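Local coordinates for protein RNA-dependent RNA Polymerase (Bombyx mori cytoplasmic polyhedrosis virus, PDB 6TZ0) that catalyses RNA-templated RNA synthesis, transcribing the double-stranded viral genome into plus strands by a fully conservative mechanism and also serving in genome replication, at residues R168-L173 against V229-F234; M502-G507 against G640-S645; K1038-S1043 against D1054-F1059; T10-S13 against K17-R20. All coordinates share one frame; numbering follows the deposited sequence.

Contact 1 (R168-L173 against V229-F234)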
loop_
_atom_site.group_PDB
_atom_site.type_symbol
_atom_site.label_atom_id
_atom_site.label_comp_id
_atom_site.label_asym_id
_atom_site.label_seq_id
_atom_site.Cartn_x
_atom_site.Cartn_y
_atom_site.Cartn_z
ATOM N N ARG A 168 -1.968 -0.556 41.406
ATOM C CA ARG A 168 -0.734 -0.348 42.158
ATOM C C ARG A 168 -0.149 -1.668 42.642
ATOM O O ARG A 168 1.069 -1.873 42.587
ATOM C CB ARG A 168 -0.974 0.576 43.353
ATOM C CG ARG A 168 -1.489 1.942 43.002
ATOM C CD ARG A 168 -0.536 2.671 42.093
ATOM N NE ARG A 168 0.759 2.971 42.689
ATOM C CZ ARG A 168 1.044 4.097 43.332
ATOM N NH1 ARG A 168 0.123 5.036 43.468
ATOM N NH2 ARG A 168 2.255 4.286 43.830
ATOM N N THR A 169 -1.003 -2.580 43.112
ATOM C CA THR A 169 -0.511 -3.877 43.555
ATOM C C THR A 169 -0.048 -4.723 42.384
ATOM O O THR A 169 0.900 -5.495 42.536
ATOM C CB THR A 169 -1.578 -4.622 44.343
ATOM O OG1 THR A 169 -2.667 -4.945 43.475
ATOM C CG2 THR A 169 -2.082 -3.747 45.459
ATOM N N TYR A 170 -0.674 -4.577 41.209
ATOM C CA TYR A 170 -0.141 -5.240 40.016
ATOM C C TYR A 170 1.233 -4.703 39.625
ATOM O O TYR A 170 2.134 -5.488 39.305
ATOM C CB TYR A 170 -1.113 -5.123 38.841
ATOM C CG TYR A 170 -2.182 -6.188 38.834
ATOM C CD1 TYR A 170 -1.888 -7.475 38.405
ATOM C CD2 TYR A 170 -3.480 -5.909 39.230
ATOM C CE1 TYR A 170 -2.850 -8.457 38.390
ATOM C CE2 TYR A 170 -4.451 -6.887 39.218
ATOM C CZ TYR A 170 -4.129 -8.157 38.794
ATOM O OH TYR A 170 -5.088 -9.137 38.778
ATOM N N VAL A 171 1.416 -3.376 39.659
ATOM C CA VAL A 171 2.711 -2.773 39.333
ATOM C C VAL A 171 3.784 -3.219 40.322
ATOM O O VAL A 171 4.905 -3.567 39.926
ATOM C CB VAL A 171 2.586 -1.235 39.269
ATOM C CG1 VAL A 171 3.944 -0.565 39.211
ATOM C CG2 VAL A 171 1.808 -0.822 38.040
ATOM N N LYS A 172 3.437 -3.294 41.609
ATOM C CA LYS A 172 4.423 -3.694 42.609
ATOM C C LYS A 172 4.732 -5.186 42.533
ATOM O O LYS A 172 5.890 -5.589 42.676
ATOM C CB LYS A 172 3.940 -3.310 44.006
ATOM C CG LYS A 172 4.991 -3.503 45.082
ATOM C CD LYS A 172 4.457 -3.193 46.463
ATOM C CE LYS A 172 4.311 -1.704 46.677
ATOM N NZ LYS A 172 3.926 -1.399 48.082
ATOM N N LEU A 173 3.726 -6.028 42.294
ATOM C CA LEU A 173 3.986 -7.456 42.203
ATOM C C LEU A 173 4.658 -7.858 40.900
ATOM O O LEU A 173 5.247 -8.939 40.841
ATOM C CB LEU A 173 2.695 -8.245 42.365
ATOM C CG LEU A 173 2.053 -8.339 43.740
ATOM C CD1 LEU A 173 0.715 -9.035 43.622
ATOM C CD2 LEU A 173 2.969 -9.090 44.680
ATOM N N VAL A 229 -9.945 -8.293 36.566
ATOM C CA VAL A 229 -10.311 -9.353 35.622
ATOM C C VAL A 229 -9.474 -9.264 34.343
ATOM O O VAL A 229 -8.971 -10.280 33.834
ATOM C CB VAL A 229 -11.820 -9.281 35.317
ATOM C CG1 VAL A 229 -12.219 -10.316 34.280
ATOM C CG2 VAL A 229 -12.624 -9.466 36.581
ATOM N N ALA A 230 -9.262 -8.040 33.848
ATOM C CA ALA A 230 -8.465 -7.821 32.647
ATOM C C ALA A 230 -7.012 -8.239 32.844
ATOM O O ALA A 230 -6.458 -8.974 32.018
ATOM C CB ALA A 230 -8.547 -6.352 32.236
ATOM N N MET A 231 -6.385 -7.798 33.943
ATOM C CA MET A 231 -4.979 -8.125 34.184
ATOM C C MET A 231 -4.774 -9.612 34.455
ATOM O O MET A 231 -3.753 -10.182 34.042
ATOM C CB MET A 231 -4.434 -7.290 35.338
ATOM C CG MET A 231 -4.281 -5.819 35.022
ATOM S SD MET A 231 -3.181 -5.534 33.628
ATOM C CE MET A 231 -1.619 -6.092 34.287
ATOM N N ASN A 232 -5.733 -10.259 35.128
ATOM C CA ASN A 232 -5.644 -11.703 35.326
ATOM C C ASN A 232 -5.727 -12.445 34.000
ATOM O O ASN A 232 -4.996 -13.420 33.783
ATOM C CB ASN A 232 -6.753 -12.197 36.254
ATOM C CG ASN A 232 -6.602 -11.702 37.666
ATOM O OD1 ASN A 232 -5.496 -11.525 38.160
ATOM N ND2 ASN A 232 -7.722 -11.525 38.346
ATOM N N HIS A 233 -6.586 -11.976 33.087
ATOM C CA HIS A 233 -6.680 -12.618 31.780
ATOM C C HIS A 233 -5.420 -12.392 30.944
ATOM O O HIS A 233 -4.992 -13.293 30.213
ATOM C CB HIS A 233 -7.925 -12.126 31.042
ATOM C CG HIS A 233 -8.116 -12.751 29.694
ATOM N ND1 HIS A 233 -8.372 -14.096 29.529
ATOM C CD2 HIS A 233 -8.124 -12.212 28.453
ATOM C CE1 HIS A 233 -8.501 -14.362 28.243
ATOM N NE2 HIS A 233 -8.362 -13.235 27.570
ATOM N N PHE A 234 -4.805 -11.210 31.041
ATOM C CA PHE A 234 -3.587 -10.979 30.267
ATOM C C PHE A 234 -2.426 -11.823 30.783
ATOM O O PHE A 234 -1.648 -12.365 29.988
ATOM C CB PHE A 234 -3.186 -9.502 30.257
ATOM C CG PHE A 234 -4.095 -8.616 29.453
ATOM C CD1 PHE A 234 -4.292 -8.851 28.103
ATOM C CD2 PHE A 234 -4.635 -7.471 30.005
ATOM C CE1 PHE A 234 -5.102 -8.021 27.352
ATOM C CE2 PHE A 234 -5.441 -6.633 29.256
ATOM C CZ PHE A 234 -5.669 -6.908 27.929
#
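The phenol ring of Tyr-170 has Met-231 over one face and the amide oxygen of Asn-232 at its edge, so a single aromatic group serves both the apolar and the polar half of this contact. Over the face, Met-231 CB stands 3.7 Å from the centroid of the Tyr-170 ring and 17° off its normal, a CH-pi contact. The methionine chain then bends at its second and third torsions, and SD stays on that same side of the ring, at 5.4 Å from the Tyr-170 centroid, as a more distant Met-aromatic contact. At the edge, Tyr-170 OH donates to Asn-232 OD1 at 2.5 Å. The oxygen lies near the ring plane, but the amide is turned 57° from the ring, and the hydroxyl approaches from above the carbonyl plane instead of along a lone pair.

Asn-232 is itself well anchored. Its OD1 also accepts from Thr-70 N, while ND2 donates to Thr-68 O, so the backbone at and just past the end of strand 64-68 holds the amide that receives the tyrosine. With CG beside the backbone N (chi1 -85°), Tyr-170 reaches straight across to the other helix, where Ile-228 and Leu-235 also touch it; Met-231 leans in addition on Cys-210 and Val-213 of helix 206-218.

The closest CA atoms, those of Tyr-170 and Met-231, are 8.1 Å apart, and the whole is a buried helix-helix contact of the N-terminal region, in which one tyrosine bridges helix 166-175 to helix 224-237, packing by its face and bonding by its hydroxyl.

Contact 2 (M502-G507 against G640-S645)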
loop_
_atom_site.group_PDB
_atom_site.type_symbol
_atom_site.label_atom_id
_atom_site.label_comp_id
_atom_site.label_asym_id
_atom_site.label_seq_id
_atom_site.Cartn_x
_atom_site.Cartn_y
_atom_site.Cartn_z
ATOM N N MET A 502 -1.869 0.600 -15.914
ATOM C CA MET A 502 -3.043 0.619 -16.782
ATOM C C MET A 502 -4.186 -0.293 -16.319
ATOM O O MET A 502 -5.348 0.114 -16.496
ATOM C CB MET A 502 -2.610 0.329 -18.229
ATOM C CG MET A 502 -3.712 0.457 -19.275
ATOM S SD MET A 502 -4.478 2.080 -19.393
ATOM C CE MET A 502 -3.222 2.987 -20.275
ATOM N N PRO A 503 -3.969 -1.491 -15.730
ATOM C CA PRO A 503 -5.105 -2.159 -15.060
ATOM C C PRO A 503 -5.724 -1.354 -13.926
ATOM O O PRO A 503 -6.952 -1.366 -13.764
ATOM C CB PRO A 503 -4.486 -3.466 -14.559
ATOM C CG PRO A 503 -3.437 -3.747 -15.514
ATOM C CD PRO A 503 -2.849 -2.444 -15.889
ATOM N N TYR A 504 -4.902 -0.636 -13.158
ATOM C CA TYR A 504 -5.411 0.270 -12.135
ATOM C C TYR A 504 -6.233 1.398 -12.736
ATOM O O TYR A 504 -7.299 1.742 -12.217
ATOM C CB TYR A 504 -4.249 0.836 -11.317
ATOM C CG TYR A 504 -4.643 1.989 -10.430
ATOM C CD1 TYR A 504 -5.432 1.793 -9.311
ATOM C CD2 TYR A 504 -4.229 3.280 -10.723
ATOM C CE1 TYR A 504 -5.798 2.848 -8.508
ATOM C CE2 TYR A 504 -4.596 4.340 -9.935
ATOM C CZ TYR A 504 -5.377 4.117 -8.826
ATOM O OH TYR A 504 -5.736 5.173 -8.031
ATOM N N THR A 505 -5.754 1.981 -13.831
ATOM C CA THR A 505 -6.450 3.096 -14.462
ATOM C C THR A 505 -7.780 2.652 -15.055
ATOM O O THR A 505 -8.772 3.385 -14.992
ATOM C CB THR A 505 -5.541 3.705 -15.528
ATOM O OG1 THR A 505 -4.320 4.123 -14.912
ATOM C CG2 THR A 505 -6.185 4.894 -16.200
ATOM N N ILE A 506 -7.832 1.433 -15.590
ATOM C CA ILE A 506 -9.081 0.921 -16.140
ATOM C C ILE A 506 -10.074 0.601 -15.029
ATOM O O ILE A 506 -11.226 1.046 -15.064
ATOM C CB ILE A 506 -8.810 -0.298 -17.035
ATOM C CG1 ILE A 506 -8.105 0.145 -18.316
ATOM C CG2 ILE A 506 -10.082 -1.064 -17.313
ATOM C CD1 ILE A 506 -7.614 -0.989 -19.153
ATOM N N GLY A 507 -9.649 -0.158 -14.018
ATOM C CA GLY A 507 -10.564 -0.513 -12.944
ATOM C C GLY A 507 -10.948 0.630 -12.025
ATOM O O GLY A 507 -11.926 0.500 -11.285
ATOM N N GLY A 640 1.383 -4.279 -2.644
ATOM C CA GLY A 640 2.151 -3.054 -2.698
ATOM C C GLY A 640 2.137 -2.569 -4.128
ATOM O O GLY A 640 3.076 -1.940 -4.622
ATOM N N ARG A 641 1.043 -2.887 -4.794
ATOM C CA ARG A 641 0.868 -2.758 -6.225
ATOM C C ARG A 641 -0.082 -1.592 -6.502
ATOM O O ARG A 641 -0.710 -1.050 -5.592
ATOM C CB ARG A 641 0.338 -4.090 -6.750
ATOM C CG ARG A 641 0.492 -4.380 -8.199
ATOM C CD ARG A 641 0.013 -5.782 -8.452
ATOM N NE ARG A 641 0.047 -6.125 -9.862
ATOM C CZ ARG A 641 -0.354 -7.291 -10.345
ATOM N NH1 ARG A 641 -0.287 -7.518 -11.643
ATOM N NH2 ARG A 641 -0.823 -8.224 -9.530
ATOM N N ALA A 642 -0.169 -1.183 -7.768
ATOM C CA ALA A 642 -1.008 -0.038 -8.101
ATOM C C ALA A 642 -2.487 -0.393 -8.027
ATOM O O ALA A 642 -3.284 0.364 -7.464
ATOM C CB ALA A 642 -0.645 0.498 -9.481
ATOM N N ASP A 643 -2.864 -1.558 -8.546
ATOM C CA ASP A 643 -4.262 -1.971 -8.634
ATOM C C ASP A 643 -4.676 -2.913 -7.514
ATOM O O ASP A 643 -5.475 -3.818 -7.744
ATOM C CB ASP A 643 -4.536 -2.609 -9.994
ATOM C CG ASP A 643 -3.622 -3.783 -10.302
ATOM O OD1 ASP A 643 -2.702 -4.080 -9.515
ATOM O OD2 ASP A 643 -3.829 -4.418 -11.353
ATOM N N THR A 644 -4.164 -2.743 -6.296
ATOM C CA THR A 644 -4.432 -3.752 -5.278
ATOM C C THR A 644 -5.828 -3.627 -4.672
ATOM O O THR A 644 -6.518 -4.635 -4.509
ATOM C CB THR A 644 -3.344 -3.727 -4.198
ATOM O OG1 THR A 644 -3.690 -4.644 -3.152
ATOM C CG2 THR A 644 -3.079 -2.317 -3.642
ATOM N N SER A 645 -6.277 -2.418 -4.354
ATOM C CA SER A 645 -7.599 -2.273 -3.766
ATOM C C SER A 645 -8.689 -2.364 -4.821
ATOM O O SER A 645 -9.760 -2.937 -4.562
ATOM C CB SER A 645 -7.684 -0.947 -3.012
ATOM O OG SER A 645 -8.974 -0.733 -2.478
#
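Two first torsions set this contact. Tyr-504 carries CG anti to the backbone N (chi1 168°), which swings its ring alongside Ala-642, whereas Asp-643 holds CG between its own N and carbonyl carbon (chi1 56°), which leaves OD2 beside the Pro-503 ring. The backbones all but touch: Tyr-504 CA and Asp-643 CA are 4.3 Å apart, and Asp-643 CB rests 3.7 Å from Tyr-504 CB. The Tyr-504 ring meets the chain obliquely, its CD1 lying 3.2 Å from Ala-642 O. On the proline side, Asp-643 OD2 comes to 3.4 Å from Pro-503 CB.

Sequence and position are consistent with motif B of the polymerase palm, a glycine-containing loop running into helix 644-665. Asp-643 stands at the N-cap of that helix without making a capping bond, and its side chain is about 10 Å from that of the UTP-binding Asp-552.

Across the two segments the contact is thus one of van der Waals touch between carbons and the oxygens Ala-642 O and Asp-643 OD2. The carboxylate finds a charge partner within its own loop, Arg-641 NE at 3.4 Å from Asp-643 OD1. That oxygen lies well out of the guanidinium plane, so charge alone joins the pair and no N-H points at it; OD1 has a further partner in a weak hydrogen bond with Tyr-637 OH.

Contact 3 (K1038-S1043 against D1054-F1059)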
loop_
_atom_site.group_PDB
_atom_site.type_symbol
_atom_site.label_atom_id
_atom_site.label_comp_id
_atom_site.label_asym_id
_atom_site.label_seq_id
_atom_site.Cartn_x
_atom_site.Cartn_y
_atom_site.Cartn_z
ATOM N N LYS A 1038 -35.271 14.242 22.846
ATOM C CA LYS A 1038 -36.063 13.175 23.425
ATOM C C LYS A 1038 -35.845 11.859 22.698
ATOM O O LYS A 1038 -36.020 10.794 23.299
ATOM C CB LYS A 1038 -37.539 13.579 23.414
ATOM C CG LYS A 1038 -38.428 12.829 24.389
ATOM C CD LYS A 1038 -39.186 11.698 23.748
ATOM C CE LYS A 1038 -40.187 11.122 24.728
ATOM N NZ LYS A 1038 -39.510 10.491 25.892
ATOM N N HIS A 1039 -35.434 11.905 21.433
ATOM C CA HIS A 1039 -35.252 10.677 20.680
ATOM C C HIS A 1039 -33.921 10.006 20.973
ATOM O O HIS A 1039 -33.763 8.823 20.668
ATOM C CB HIS A 1039 -35.369 10.941 19.179
ATOM C CG HIS A 1039 -36.640 11.620 18.783
ATOM N ND1 HIS A 1039 -37.880 11.096 19.070
ATOM C CD2 HIS A 1039 -36.865 12.743 18.061
ATOM C CE1 HIS A 1039 -38.815 11.893 18.591
ATOM N NE2 HIS A 1039 -38.227 12.899 17.971
ATOM N N THR A 1040 -32.972 10.730 21.561
ATOM C CA THR A 1040 -31.670 10.187 21.915
ATOM C C THR A 1040 -31.525 9.924 23.406
ATOM O O THR A 1040 -30.462 9.477 23.840
ATOM C CB THR A 1040 -30.563 11.135 21.456
ATOM O OG1 THR A 1040 -30.697 12.387 22.134
ATOM C CG2 THR A 1040 -30.657 11.371 19.970
ATOM N N SER A 1041 -32.562 10.189 24.197
ATOM C CA SER A 1041 -32.524 9.895 25.621
ATOM C C SER A 1041 -32.679 8.411 25.914
ATOM O O SER A 1041 -32.374 7.971 27.026
ATOM C CB SER A 1041 -33.612 10.684 26.339
ATOM O OG SER A 1041 -34.891 10.278 25.898
ATOM N N TYR A 1042 -33.159 7.641 24.949
ATOM C CA TYR A 1042 -33.181 6.191 25.019
ATOM C C TYR A 1042 -32.070 5.683 24.116
ATOM O O TYR A 1042 -32.020 6.072 22.942
ATOM C CB TYR A 1042 -34.513 5.642 24.514
ATOM C CG TYR A 1042 -35.750 6.194 25.175
ATOM C CD1 TYR A 1042 -36.203 5.690 26.383
ATOM C CD2 TYR A 1042 -36.479 7.214 24.572
ATOM C CE1 TYR A 1042 -37.341 6.188 26.977
ATOM C CE2 TYR A 1042 -37.616 7.721 25.158
ATOM C CZ TYR A 1042 -38.041 7.204 26.360
ATOM O OH TYR A 1042 -39.175 7.708 26.949
ATOM N N SER A 1043 -31.190 4.826 24.658
ATOM C CA SER A 1043 -30.148 4.132 23.894
ATOM C C SER A 1043 -29.206 5.079 23.167
ATOM O O SER A 1043 -29.362 5.279 21.960
ATOM C CB SER A 1043 -30.744 3.135 22.897
ATOM O OG SER A 1043 -31.316 2.029 23.563
ATOM N N ASP A 1054 -22.450 15.773 28.549
ATOM C CA ASP A 1054 -22.188 17.021 27.842
ATOM C C ASP A 1054 -22.231 16.861 26.330
ATOM O O ASP A 1054 -22.583 17.810 25.628
ATOM C CB ASP A 1054 -20.840 17.594 28.274
ATOM C CG ASP A 1054 -20.872 18.150 29.683
ATOM O OD1 ASP A 1054 -21.937 18.650 30.101
ATOM O OD2 ASP A 1054 -19.843 18.073 30.379
ATOM N N GLY A 1055 -21.880 15.686 25.808
ATOM C CA GLY A 1055 -22.016 15.460 24.378
ATOM C C GLY A 1055 -23.470 15.371 23.954
ATOM O O GLY A 1055 -23.861 15.929 22.922
ATOM N N TRP A 1056 -24.287 14.690 24.762
ATOM C CA TRP A 1056 -25.732 14.654 24.561
ATOM C C TRP A 1056 -26.339 16.046 24.600
ATOM O O TRP A 1056 -27.169 16.393 23.755
ATOM C CB TRP A 1056 -26.379 13.800 25.640
ATOM C CG TRP A 1056 -27.857 13.734 25.551
ATOM C CD1 TRP A 1056 -28.593 12.983 24.694
ATOM C CD2 TRP A 1056 -28.788 14.511 26.307
ATOM N NE1 TRP A 1056 -29.929 13.212 24.894
ATOM C CE2 TRP A 1056 -30.074 14.154 25.874
ATOM C CE3 TRP A 1056 -28.657 15.470 27.314
ATOM C CZ2 TRP A 1056 -31.222 14.715 26.416
ATOM C CZ3 TRP A 1056 -29.797 16.028 27.848
ATOM C CH2 TRP A 1056 -31.063 15.648 27.400
ATOM N N PHE A 1057 -25.933 16.862 25.571
ATOM C CA PHE A 1057 -26.540 18.175 25.732
ATOM C C PHE A 1057 -26.050 19.140 24.666
ATOM O O PHE A 1057 -26.800 20.020 24.234
ATOM C CB PHE A 1057 -26.242 18.700 27.133
ATOM C CG PHE A 1057 -27.102 19.847 27.553
ATOM C CD1 PHE A 1057 -28.433 19.642 27.854
ATOM C CD2 PHE A 1057 -26.574 21.115 27.697
ATOM C CE1 PHE A 1057 -29.232 20.685 28.254
ATOM C CE2 PHE A 1057 -27.368 22.160 28.108
ATOM C CZ PHE A 1057 -28.700 21.944 28.380
ATOM N N ALA A 1058 -24.815 18.961 24.194
ATOM C CA ALA A 1058 -24.326 19.748 23.071
ATOM C C ALA A 1058 -25.061 19.394 21.789
ATOM O O ALA A 1058 -25.321 20.269 20.958
ATOM C CB ALA A 1058 -22.824 19.538 22.894
ATOM N N PHE A 1059 -25.401 18.116 21.610
ATOM C CA PHE A 1059 -26.213 17.724 20.462
ATOM C C PHE A 1059 -27.625 18.279 20.587
ATOM O O PHE A 1059 -28.211 18.733 19.601
ATOM C CB PHE A 1059 -26.222 16.204 20.351
ATOM C CG PHE A 1059 -26.770 15.670 19.058
ATOM C CD1 PHE A 1059 -26.047 15.791 17.885
ATOM C CD2 PHE A 1059 -27.970 14.983 19.027
ATOM C CE1 PHE A 1059 -26.531 15.275 16.704
ATOM C CE2 PHE A 1059 -28.456 14.464 17.844
ATOM C CZ PHE A 1059 -27.740 14.616 16.684
#
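Thr-1040 and Trp-1056 join a loop to the start of the helix that follows it, a local loop-on-helix contact within the C-terminal region of the polymerase. The loop lies between strand 1029-1030 and helix 1054-1062, and the chain doubles back over only ten residues between the two segments, bringing Thr-1040 CA to 7.9 Å from Trp-1056 CA.

Two aromatic side chains, three residues apart on the helix, point from their CB bonds toward the loop. Trp-1056 extends its indole with CG anti to the backbone N (chi1 178°), and the nitrogen edge of the ring comes to the threonine hydroxyl. Phe-1059 takes up the other branch: its CE2 lies 4.4 Å from Thr-1040 CG2, an oblique and looser touch. Thr-1040 therefore divides its work, the hydroxyl going to the tryptophan and the methyl to the phenylalanine. Around them, Phe-1051 meets the Trp-1056 ring edge-to-face, and His-1036 meets the ring of Phe-1059.

The loop is braced from within. Ser-1041 OG donates to Lys-1038 O at 2.9 Å, linking the serine side chain to the backbone three residues earlier, and Lys-1038 NZ reaches Tyr-1042 OH at 3.0 Å. Farther on, Ser-1043 OG bonds to Thr-268 O and His-1039 to His-281, tying this part of the C-terminal region to the strands of the N-terminal one.

The hydrogen bond between loop and helix runs from Trp-1056 NE1 to Thr-1040 OG1, a hydroxyl also bonded to His-1036 O; despite its 3.0 Å length it is weak, bent to 124° at the hydrogen.

Contact 4 (T10-S13 against K17-R20)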
loop_
_atom_site.group_PDB
_atom_site.type_symbol
_atom_site.label_atom_id
_atom_site.label_comp_id
_atom_site.label_asym_id
_atom_site.label_seq_id
_atom_site.Cartn_x
_atom_site.Cartn_y
_atom_site.Cartn_z
ATOM N N THR A 10 -2.506 16.597 47.044
ATOM C CA THR A 10 -2.401 18.000 46.685
ATOM C C THR A 10 -3.778 18.649 46.678
ATOM O O THR A 10 -4.813 17.979 46.640
ATOM C CB THR A 10 -1.741 18.168 45.319
ATOM O OG1 THR A 10 -2.511 17.484 44.325
ATOM C CG2 THR A 10 -0.355 17.598 45.338
ATOM N N ILE A 11 -3.780 19.980 46.725
ATOM C CA ILE A 11 -5.035 20.719 46.679
ATOM C C ILE A 11 -5.604 20.801 45.269
ATOM O O ILE A 11 -6.782 21.137 45.105
ATOM C CB ILE A 11 -4.845 22.113 47.294
ATOM C CG1 ILE A 11 -3.677 22.831 46.630
ATOM C CG2 ILE A 11 -4.619 22.008 48.786
ATOM C CD1 ILE A 11 -3.519 24.262 47.070
ATOM N N PHE A 12 -4.807 20.499 44.244
ATOM C CA PHE A 12 -5.365 20.332 42.909
ATOM C C PHE A 12 -6.148 19.035 42.785
ATOM O O PHE A 12 -7.149 18.989 42.064
ATOM C CB PHE A 12 -4.259 20.380 41.858
ATOM C CG PHE A 12 -4.713 19.975 40.486
ATOM C CD1 PHE A 12 -5.567 20.783 39.760
ATOM C CD2 PHE A 12 -4.286 18.784 39.924
ATOM C CE1 PHE A 12 -5.995 20.408 38.502
ATOM C CE2 PHE A 12 -4.707 18.404 38.668
ATOM C CZ PHE A 12 -5.562 19.218 37.956
ATOM N N SER A 13 -5.725 17.979 43.480
ATOM C CA SER A 13 -6.419 16.701 43.388
ATOM C C SER A 13 -7.798 16.740 44.028
ATOM O O SER A 13 -8.628 15.877 43.730
ATOM C CB SER A 13 -5.595 15.598 44.042
ATOM O OG SER A 13 -5.551 15.780 45.442
ATOM N N LYS A 17 -8.866 22.629 40.095
ATOM C CA LYS A 17 -8.699 23.983 39.601
ATOM C C LYS A 17 -7.273 24.410 39.892
ATOM O O LYS A 17 -6.606 23.844 40.758
ATOM C CB LYS A 17 -9.668 24.961 40.270
ATOM C CG LYS A 17 -11.120 24.724 39.960
ATOM C CD LYS A 17 -11.978 25.731 40.679
ATOM C CE LYS A 17 -13.439 25.514 40.378
ATOM N NZ LYS A 17 -14.278 26.515 41.082
ATOM N N PHE A 18 -6.806 25.414 39.167
ATOM C CA PHE A 18 -5.464 25.937 39.370
ATOM C C PHE A 18 -5.547 27.314 40.009
ATOM O O PHE A 18 -5.889 28.297 39.347
ATOM C CB PHE A 18 -4.665 25.992 38.072
ATOM C CG PHE A 18 -4.313 24.648 37.527
ATOM C CD1 PHE A 18 -3.588 23.752 38.292
ATOM C CD2 PHE A 18 -4.604 24.318 36.218
ATOM C CE1 PHE A 18 -3.240 22.518 37.788
ATOM C CE2 PHE A 18 -4.242 23.090 35.704
ATOM C CZ PHE A 18 -3.565 22.189 36.492
ATOM N N THR A 19 -5.222 27.378 41.290
ATOM C CA THR A 19 -4.956 28.624 41.981
ATOM C C THR A 19 -3.469 28.935 41.829
ATOM O O THR A 19 -2.772 28.335 41.008
ATOM C CB THR A 19 -5.382 28.514 43.444
ATOM O OG1 THR A 19 -4.563 27.547 44.109
ATOM C CG2 THR A 19 -6.831 28.065 43.535
ATOM N N ARG A 20 -2.965 29.888 42.607
ATOM C CA ARG A 20 -1.529 30.129 42.591
ATOM C C ARG A 20 -0.782 29.247 43.582
ATOM O O ARG A 20 0.433 29.075 43.445
ATOM C CB ARG A 20 -1.229 31.601 42.868
ATOM C CG ARG A 20 -1.714 32.524 41.770
ATOM C CD ARG A 20 -1.154 33.918 41.914
ATOM N NE ARG A 20 -1.544 34.571 43.160
ATOM C CZ ARG A 20 -2.656 35.281 43.325
ATOM N NH1 ARG A 20 -3.511 35.424 42.324
ATOM N NH2 ARG A 20 -2.921 35.838 44.498
#
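Phe-12 and Phe-18 stack face against face, and they do so from different starting torsions. Phe-12 has CG anti to the backbone N (chi1 170°), which carries its ring off the flank of the short helix 11-15 and lays it beside the chain of 17-20. Phe-18, in the extended segment beyond that helix, places CG beside its own N instead (chi1 -69°). Neither CB bond aims directly at the other segment; the CD1-CE1 side of Phe-12 and the CE1-CZ end of Phe-18 make the contact. The outcome is an offset stack with planes only 8° from parallel and centroids of Phe-12 and Phe-18 4.6 Å apart. Phe-18 CE1 lies over the rim of the Phe-12 ring, 3.5 Å from Phe-12 CD1.

The same CD1 is met in the ring plane by a carbonyl, Lys-17 O, 3.4 Å from Phe-12 CD1. The Lys-17 side chain turns away, fully extended, to a cation-pi contact with Phe-857. More aromatics continue the cluster: Tyr-848 meets Phe-12 edge-to-face, and Phe-23 does likewise with Phe-18, whose backbone bonds to Pro-849 and Glu-851.

Thr-10 is the N-cap of helix 11-15. Its OG1 accepts a weak bond from Ser-13 N, and Ser-13 OG turns back to Thr-10 O at 2.6 Å, holding the first turn from which Phe-12 projects.

Between the segments the chemistry is mainly dispersion, probably with a weak electrostatic part: the slightly positive C-H rim of Phe-12 meets the Lys-17 carbonyl, while the stacked faces bury apolar surface where helix 11-15 and the loop after it pack beside helix 145-160 and the chain at Tyr-848 to Phe-857.

In the fold
Of the four contacts only contact 2 lies close to the catalytic apparatus, about 10 Å from UTP-binding Asp-552 when measured between side chains. The others are remote from the annotated sites and join neighbouring parts of the chain. Contacts 1 and 2 lie on opposite sides of the chain's centre, their own centres 48 Å apart, and contacts 2 and 4 are farther still, at 58 Å. Contact 4, near the N-terminus, comes within about 12 Å of contact 1 and about 14 Å of contact 3, nearest atoms in both cases, against about 45 Å for contact 2. No two contacts touch, and in the chain order 4, 1, 2, 3 each closes before the next opens.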